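Local coordinates for protein Tni2 (PDB 6B12) that probably acts as an immunity protein that binds and neutralises the type VI secretion effector Tne2, a presumed NAD(P)+-degrading toxin, at residues Gln129-Ala141 with Asp145-Arg153. Numbering follows the deposited sequence.
Sequences QRDQAMFRVDIDA and DIVSIQHSR
Arg136 and Gln150 pair at the middle of an antiparallel beta hairpin formed by strands 134-140 and 145-152. Arg136 N donates to Gln150 O at 2.7 Å, and Gln150 N returns a bond to Arg136 O at 2.9 Å. Phe135 with His151 and Val137 with Ile149 are the flanking non-hydrogen-bonded pairs. The register slips by one residue at a classic beta bulge, where Val147 and Ser148 both face Asp138. Asp138 O accepts from Val147 N at 2.7 Å and, weakly, from Ser148 N.

One face of the hairpin is mainly apolar. The rings of Phe135 and His151 stack face to face, with centroids 4.7 Å apart and planes at 24°. Ile149 CG2 packs against CB and CD2 of Phe135. Val137 CG1 meets Ile146 CG2 at 3.9 Å, while Ile139 CG1 touches Ile146 CG1.

The other face is mostly polar. Arg136 has CG anti to the backbone N (chi1 165°) and an extended chain, which carries its guanidinium along the strand to Asp138. Arg136 grips Asp138 side-on: NE lies 3.0 Å from Asp138 OD1, and NH2 donates to the syn lone pair of OD2. Gln150 runs beside Arg136 and places OE1 3.4 Å above one face of the guanidinium, without a hydrogen bond. A water bridges Arg136 O, Ser148 OG and Gln150 OE1. Thr123 also bonds Asp138 OD1 and Gln116 bonds OD2, so both oxygens of this buried acid have a second partner.

Strand 145-152 is the outermost strand of its sheet within the chain, and strand 134-140 also pairs with strand 121-128. The apolar face packs on Leu97 of strand 96-99 and Tyr108 of strand 102-112. On the face of Arg136 and Gln150, Met134 and Ser152 pack against a basic and an aromatic side chain, respectively, of another protein's chain in the assembly.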
ATOM      1  N   GLN C 129      -1.900  -9.620 -11.265  1.00 20.28           N
ATOM      2  CA  GLN C 129      -0.617  -9.907 -11.898  1.00 22.77           C
ATOM      3  C   GLN C 129      -0.591  -9.474 -13.359  1.00 29.69           C
ATOM      4  O   GLN C 129       0.426  -8.963 -13.843  1.00 33.07           O
ATOM      5  CB  GLN C 129      -0.306 -11.396 -11.764  1.00 26.08           C
ATOM      6  CG  GLN C 129       0.944 -11.855 -12.480  1.00 36.75           C
ATOM      7  CD  GLN C 129       0.901 -13.344 -12.782  1.00 49.24           C
ATOM      8  OE1 GLN C 129       0.995 -14.174 -11.877  1.00 49.70           O
ATOM      9  NE2 GLN C 129       0.731 -13.687 -14.055  1.00 54.46           N
ATOM     10  N   ARG C 130      -1.707  -9.630 -14.072  1.00 24.56           N
ATOM     11  CA  ARG C 130      -1.622  -9.499 -15.523  1.00 32.88           C
ATOM     12  C   ARG C 130      -1.473  -8.047 -15.967  1.00 35.09           C
ATOM     13  O   ARG C 130      -0.879  -7.786 -17.021  1.00 36.40           O
ATOM     14  CB  ARG C 130      -2.833 -10.157 -16.187  1.00 37.10           C
ATOM     15  CG  ARG C 130      -4.062  -9.302 -16.320  1.00 36.84           C
ATOM     16  CD  ARG C 130      -5.119 -10.037 -17.147  1.00 40.93           C
ATOM     17  NE  ARG C 130      -6.466  -9.748 -16.662  1.00 33.14           N
ATOM     18  CZ  ARG C 130      -7.152  -8.673 -17.011  1.00 31.61           C
ATOM     19  NH1 ARG C 130      -6.620  -7.804 -17.858  1.00 34.27           N
ATOM     20  NH2 ARG C 130      -8.372  -8.472 -16.528  1.00 33.08           N
ATOM     21  N   ASP C 131      -1.970  -7.089 -15.178  1.00 27.07           N
ATOM     22  CA  ASP C 131      -1.905  -5.692 -15.583  1.00 27.41           C
ATOM     23  C   ASP C 131      -1.559  -4.742 -14.445  1.00 26.66           C
ATOM     24  O   ASP C 131      -1.570  -3.523 -14.665  1.00 28.11           O
ATOM     25  CB  ASP C 131      -3.229  -5.245 -16.226  1.00 30.76           C
ATOM     26  CG  ASP C 131      -4.423  -5.337 -15.276  1.00 31.65           C
ATOM     27  OD1 ASP C 131      -4.285  -5.830 -14.128  1.00 26.48           O
ATOM     28  OD2 ASP C 131      -5.511  -4.893 -15.685  1.00 31.85           O
ATOM     29  N   GLN C 132      -1.263  -5.262 -13.254  1.00 27.01           N
ATOM     30  CA  GLN C 132      -0.954  -4.500 -12.040  1.00 25.44           C
ATOM     31  C   GLN C 132      -2.093  -3.579 -11.611  1.00 32.62           C
ATOM     32  O   GLN C 132      -1.859  -2.600 -10.896  1.00 28.27           O
ATOM     33  CB  GLN C 132       0.345  -3.696 -12.189  1.00 27.18           C
ATOM     34  CG  GLN C 132       1.555  -4.530 -12.609  1.00 37.46           C
ATOM     35  CD  GLN C 132       1.883  -5.641 -11.627  1.00 46.33           C
ATOM     36  OE1 GLN C 132       2.028  -5.403 -10.428  1.00 45.10           O
ATOM     37  NE2 GLN C 132       1.996  -6.867 -12.135  1.00 47.64           N
ATOM     38  N   ALA C 133      -3.330  -3.862 -12.020  1.00 26.16           N
ATOM     39  CA  ALA C 133      -4.457  -3.091 -11.514  1.00 26.17           C
ATOM     40  C   ALA C 133      -4.648  -3.388 -10.038  1.00 24.80           C
ATOM     41  O   ALA C 133      -4.466  -4.527  -9.598  1.00 22.21           O
ATOM     42  CB  ALA C 133      -5.742  -3.418 -12.278  1.00 24.84           C
HETATM   43  N   MSE C 134      -5.015  -2.358  -9.276  1.00 27.32           N
HETATM   44  CA  MSE C 134      -5.137  -2.481  -7.827  1.00 26.32           C
HETATM   45  C   MSE C 134      -6.573  -2.775  -7.449  1.00 24.59           C
HETATM   46  O   MSE C 134      -7.515  -2.180  -8.000  1.00 24.48           O
HETATM   47  CB  MSE C 134      -4.690  -1.200  -7.107  1.00 27.32           C
HETATM   48  CG  MSE C 134      -3.264  -0.750  -7.397  1.00 39.37           C
HETATM   49 SE   MSE C 134      -1.953  -2.095  -6.850  1.00 44.58          SE
HETATM   50  CE  MSE C 134      -2.657  -2.548  -5.090  1.00 27.84           C
ATOM     51  N   PHE C 135      -6.737  -3.679  -6.497  1.00 23.45           N
ATOM     52  CA  PHE C 135      -8.049  -4.020  -5.983  1.00 21.97           C
ATOM     53  C   PHE C 135      -8.011  -3.927  -4.473  1.00 24.83           C
ATOM     54  O   PHE C 135      -7.051  -4.367  -3.842  1.00 21.68           O
ATOM     55  CB  PHE C 135      -8.474  -5.415  -6.400  1.00 21.20           C
ATOM     56  CG  PHE C 135      -8.772  -5.515  -7.850  1.00 23.29           C
ATOM     57  CD1 PHE C 135      -7.745  -5.635  -8.769  1.00 22.98           C
ATOM     58  CD2 PHE C 135     -10.078  -5.466  -8.297  1.00 25.93           C
ATOM     59  CE1 PHE C 135      -8.014  -5.702 -10.130  1.00 24.40           C
ATOM     60  CE2 PHE C 135     -10.358  -5.547  -9.655  1.00 24.39           C
ATOM     61  CZ  PHE C 135      -9.329  -5.662 -10.564  1.00 27.85           C
ATOM     62  N   ARG C 136      -9.054  -3.343  -3.915  1.00 20.83           N
ATOM     63  CA  ARG C 136      -9.266  -3.353  -2.474  1.00 20.22           C
ATOM     64  C   ARG C 136      -9.956  -4.657  -2.101  1.00 18.91           C
ATOM     65  O   ARG C 136     -11.032  -4.971  -2.643  1.00 19.36           O
ATOM     66  CB  ARG C 136     -10.113  -2.150  -2.069  1.00 21.47           C
ATOM     67  CG  ARG C 136     -10.681  -2.283  -0.674  1.00 19.76           C
ATOM     68  CD  ARG C 136     -11.546  -1.081  -0.343  1.00 24.06           C
ATOM     69  NE  ARG C 136     -12.340  -1.346   0.857  1.00 20.48           N
ATOM     70  CZ  ARG C 136     -13.179  -0.470   1.387  1.00 27.84           C
ATOM     71  NH1 ARG C 136     -13.319   0.732   0.826  1.00 25.07           N
ATOM     72  NH2 ARG C 136     -13.861  -0.789   2.480  1.00 25.97           N
ATOM     73  N   VAL C 137      -9.339  -5.431  -1.209  1.00 18.63           N
ATOM     74  CA  VAL C 137      -9.867  -6.730  -0.793  1.00 17.61           C
ATOM     75  C   VAL C 137     -10.160  -6.664   0.698  1.00 17.14           C
ATOM     76  O   VAL C 137      -9.247  -6.557   1.521  1.00 17.61           O
ATOM     77  CB  VAL C 137      -8.905  -7.878  -1.121  1.00 17.90           C
ATOM     78  CG1 VAL C 137      -9.554  -9.242  -0.757  1.00 17.03           C
ATOM     79  CG2 VAL C 137      -8.537  -7.847  -2.603  1.00 18.64           C
ATOM     80  N   ASP C 138     -11.436  -6.708   1.043  1.00 16.42           N
ATOM     81  CA  ASP C 138     -11.855  -6.740   2.435  1.00 16.89           C
ATOM     82  C   ASP C 138     -11.999  -8.190   2.866  1.00 15.35           C
ATOM     83  O   ASP C 138     -12.593  -9.003   2.151  1.00 18.05           O
ATOM     84  CB  ASP C 138     -13.182  -6.001   2.617  1.00 16.70           C
ATOM     85  CG  ASP C 138     -13.030  -4.483   2.547  1.00 23.11           C
ATOM     86  OD1 ASP C 138     -11.924  -3.971   2.237  1.00 26.60           O
ATOM     87  OD2 ASP C 138     -14.024  -3.785   2.804  1.00 27.10           O
ATOM     88  N   ILE C 139     -11.466  -8.503   4.046  1.00 15.37           N
ATOM     89  CA  ILE C 139     -11.322  -9.870   4.530  1.00 15.02           C
ATOM     90  C   ILE C 139     -11.855  -9.933   5.962  1.00 14.74           C
ATOM     91  O   ILE C 139     -11.530  -9.071   6.773  1.00 15.47           O
ATOM     92  CB  ILE C 139      -9.845 -10.312   4.473  1.00 15.71           C
ATOM     93  CG1 ILE C 139      -9.362 -10.299   3.005  1.00 16.15           C
ATOM     94  CG2 ILE C 139      -9.645 -11.706   5.096  1.00 18.60           C
ATOM     95  CD1 ILE C 139      -7.863 -10.050   2.855  1.00 17.28           C
ATOM     96  N   ASP C 140     -12.682 -10.936   6.251  1.00 14.21           N
ATOM     97  CA  ASP C 140     -13.211 -11.160   7.601  1.00 17.21           C
ATOM     98  C   ASP C 140     -12.230 -12.055   8.343  1.00 15.61           C
ATOM     99  O   ASP C 140     -12.168 -13.266   8.094  1.00 17.74           O
ATOM    100  CB  ASP C 140     -14.590 -11.807   7.519  1.00 14.55           C
ATOM    101  CG  ASP C 140     -15.232 -12.027   8.885  1.00 15.50           C
ATOM    102  OD1 ASP C 140     -14.621 -11.682   9.920  1.00 15.73           O
ATOM    103  OD2 ASP C 140     -16.368 -12.544   8.873  1.00 19.38           O
ATOM    104  N   ALA C 141     -11.462 -11.473   9.262  1.00 14.85           N
ATOM    105  CA  ALA C 141     -10.498 -12.283  10.003  1.00 15.34           C
ATOM    106  C   ALA C 141     -11.158 -13.320  10.894  1.00 16.34           C
ATOM    107  O   ALA C 141     -10.485 -14.271  11.298  1.00 18.83           O
ATOM    108  CB  ALA C 141      -9.582 -11.409  10.885  1.00 16.22           C
ATOM    109  N   ASP C 145     -12.146 -15.542   5.495  1.00 20.83           N
ATOM    110  CA  ASP C 145     -12.687 -15.492   4.147  1.00 26.50           C
ATOM    111  C   ASP C 145     -12.755 -14.077   3.586  1.00 21.80           C
ATOM    112  O   ASP C 145     -12.995 -13.102   4.291  1.00 17.59           O
ATOM    113  CB  ASP C 145     -14.070 -16.122   4.095  1.00 35.31           C
ATOM    114  CG  ASP C 145     -14.017 -17.613   4.322  1.00 38.94           C
ATOM    115  OD1 ASP C 145     -12.933 -18.213   4.117  1.00 35.81           O
ATOM    116  OD2 ASP C 145     -15.046 -18.172   4.704  1.00 36.02           O
ATOM    117  N   ILE C 146     -12.545 -13.973   2.284  1.00 20.53           N
ATOM    118  CA  ILE C 146     -12.712 -12.689   1.627  1.00 18.23           C
ATOM    119  C   ILE C 146     -14.173 -12.278   1.660  1.00 20.32           C
ATOM    120  O   ILE C 146     -15.076 -13.092   1.417  1.00 27.36           O
ATOM    121  CB  ILE C 146     -12.187 -12.773   0.188  1.00 18.52           C
ATOM    122  CG1 ILE C 146     -10.671 -12.918   0.261  1.00 20.69           C
ATOM    123  CG2 ILE C 146     -12.637 -11.553  -0.577  1.00 18.90           C
ATOM    124  CD1 ILE C 146     -10.029 -13.312  -1.049  1.00 22.82           C
ATOM    125  N   VAL C 147     -14.403 -11.010   1.982  1.00 19.99           N
ATOM    126  CA  VAL C 147     -15.740 -10.427   2.029  1.00 18.38           C
ATOM    127  C   VAL C 147     -16.108  -9.816   0.698  1.00 20.89           C
ATOM    128  O   VAL C 147     -17.156 -10.144   0.135  1.00 22.95           O
ATOM    129  CB  VAL C 147     -15.811  -9.376   3.163  1.00 22.69           C
ATOM    130  CG1 VAL C 147     -17.120  -8.606   3.102  1.00 31.83           C
ATOM    131  CG2 VAL C 147     -15.654 -10.051   4.513  1.00 27.17           C
ATOM    132  N   SER C 148     -15.227  -8.974   0.155  1.00 19.18           N
ATOM    133  CA  SER C 148     -15.513  -8.293  -1.100  1.00 21.49           C
ATOM    134  C   SER C 148     -14.231  -7.828  -1.756  1.00 19.84           C
ATOM    135  O   SER C 148     -13.193  -7.653  -1.100  1.00 18.70           O
ATOM    136  CB  SER C 148     -16.423  -7.090  -0.894  1.00 25.69           C
ATOM    137  OG  SER C 148     -15.785  -6.207  -0.003  1.00 23.53           O
ATOM    138  N   ILE C 149     -14.330  -7.603  -3.068  1.00 18.28           N
ATOM    139  CA  ILE C 149     -13.240  -7.070  -3.869  1.00 19.80           C
ATOM    140  C   ILE C 149     -13.771  -5.885  -4.664  1.00 25.60           C
ATOM    141  O   ILE C 149     -14.862  -5.959  -5.237  1.00 26.69           O
ATOM    142  CB  ILE C 149     -12.671  -8.136  -4.825  1.00 21.80           C
ATOM    143  CG1 ILE C 149     -12.243  -9.397  -4.061  1.00 24.38           C
ATOM    144  CG2 ILE C 149     -11.519  -7.574  -5.615  1.00 25.21           C
ATOM    145  CD1 ILE C 149     -12.235 -10.677  -4.949  1.00 29.82           C
ATOM    146  N   GLN C 150     -13.017  -4.789  -4.692  1.00 22.85           N
ATOM    147  CA  GLN C 150     -13.425  -3.621  -5.465  1.00 26.77           C
ATOM    148  C   GLN C 150     -12.221  -3.080  -6.204  1.00 24.07           C
ATOM    149  O   GLN C 150     -11.138  -2.968  -5.625  1.00 23.49           O
ATOM    150  CB  GLN C 150     -13.977  -2.470  -4.609  1.00 31.26           C
ATOM    151  CG  GLN C 150     -14.926  -2.827  -3.507  1.00 47.37           C
ATOM    152  CD  GLN C 150     -14.964  -1.743  -2.434  1.00 51.15           C
ATOM    153  OE1 GLN C 150     -14.986  -2.039  -1.237  1.00 46.37           O
ATOM    154  NE2 GLN C 150     -14.944  -0.476  -2.864  1.00 50.26           N
ATOM    155  N   HIS C 151     -12.424  -2.734  -7.478  1.00 26.20           N
ATOM    156  CA  HIS C 151     -11.384  -2.070  -8.246  1.00 28.60           C
ATOM    157  C   HIS C 151     -10.987  -0.772  -7.551  1.00 35.10           C
ATOM    158  O   HIS C 151     -11.849  -0.014  -7.096  1.00 33.32           O
ATOM    159  CB  HIS C 151     -11.885  -1.794  -9.668  1.00 33.11           C
ATOM    160  CG  HIS C 151     -10.799  -1.700 -10.692  1.00 49.21           C
ATOM    161  ND1 HIS C 151      -9.544  -1.207 -10.407  1.00 57.13           N
ATOM    162  CD2 HIS C 151     -10.780  -2.042 -12.002  1.00 60.05           C
ATOM    163  CE1 HIS C 151      -8.801  -1.240 -11.500  1.00 60.67           C
ATOM    164  NE2 HIS C 151      -9.528  -1.743 -12.482  1.00 61.00           N
ATOM    165  N   SER C 152      -9.682  -0.527  -7.451  1.00 28.45           N
ATOM    166  CA  SER C 152      -9.154   0.675  -6.821  1.00 30.04           C
ATOM    167  C   SER C 152      -8.169   1.359  -7.763  1.00 45.05           C
ATOM    168  O   SER C 152      -7.831   0.848  -8.833  1.00 51.93           O
ATOM    169  CB  SER C 152      -8.466   0.354  -5.490  1.00 31.75           C
ATOM    170  OG  SER C 152      -8.189   1.544  -4.770  1.00 37.58           O
ATOM    171  N   ARG C 153      -7.711   2.535  -7.353  1.00 53.18           N
ATOM    172  CA  ARG C 153      -6.735   3.298  -8.126  1.00 66.23           C
ATOM    173  C   ARG C 153      -5.981   4.248  -7.206  1.00 73.20           C
ATOM    174  O   ARG C 153      -5.958   4.058  -5.987  1.00 75.69           O
ATOM    175  CB  ARG C 153      -7.415   4.080  -9.255  1.00 70.12           C
ATOM    176  OXT ARG C 153      -5.376   5.220  -7.661  1.00 79.70           O
TER
HETATM  177  O   HOH W   1      -5.810   0.391 -10.431  1.00 40.03           O
HETATM  178  O   HOH W   2     -13.652  -4.443  -1.163  1.00 24.65           O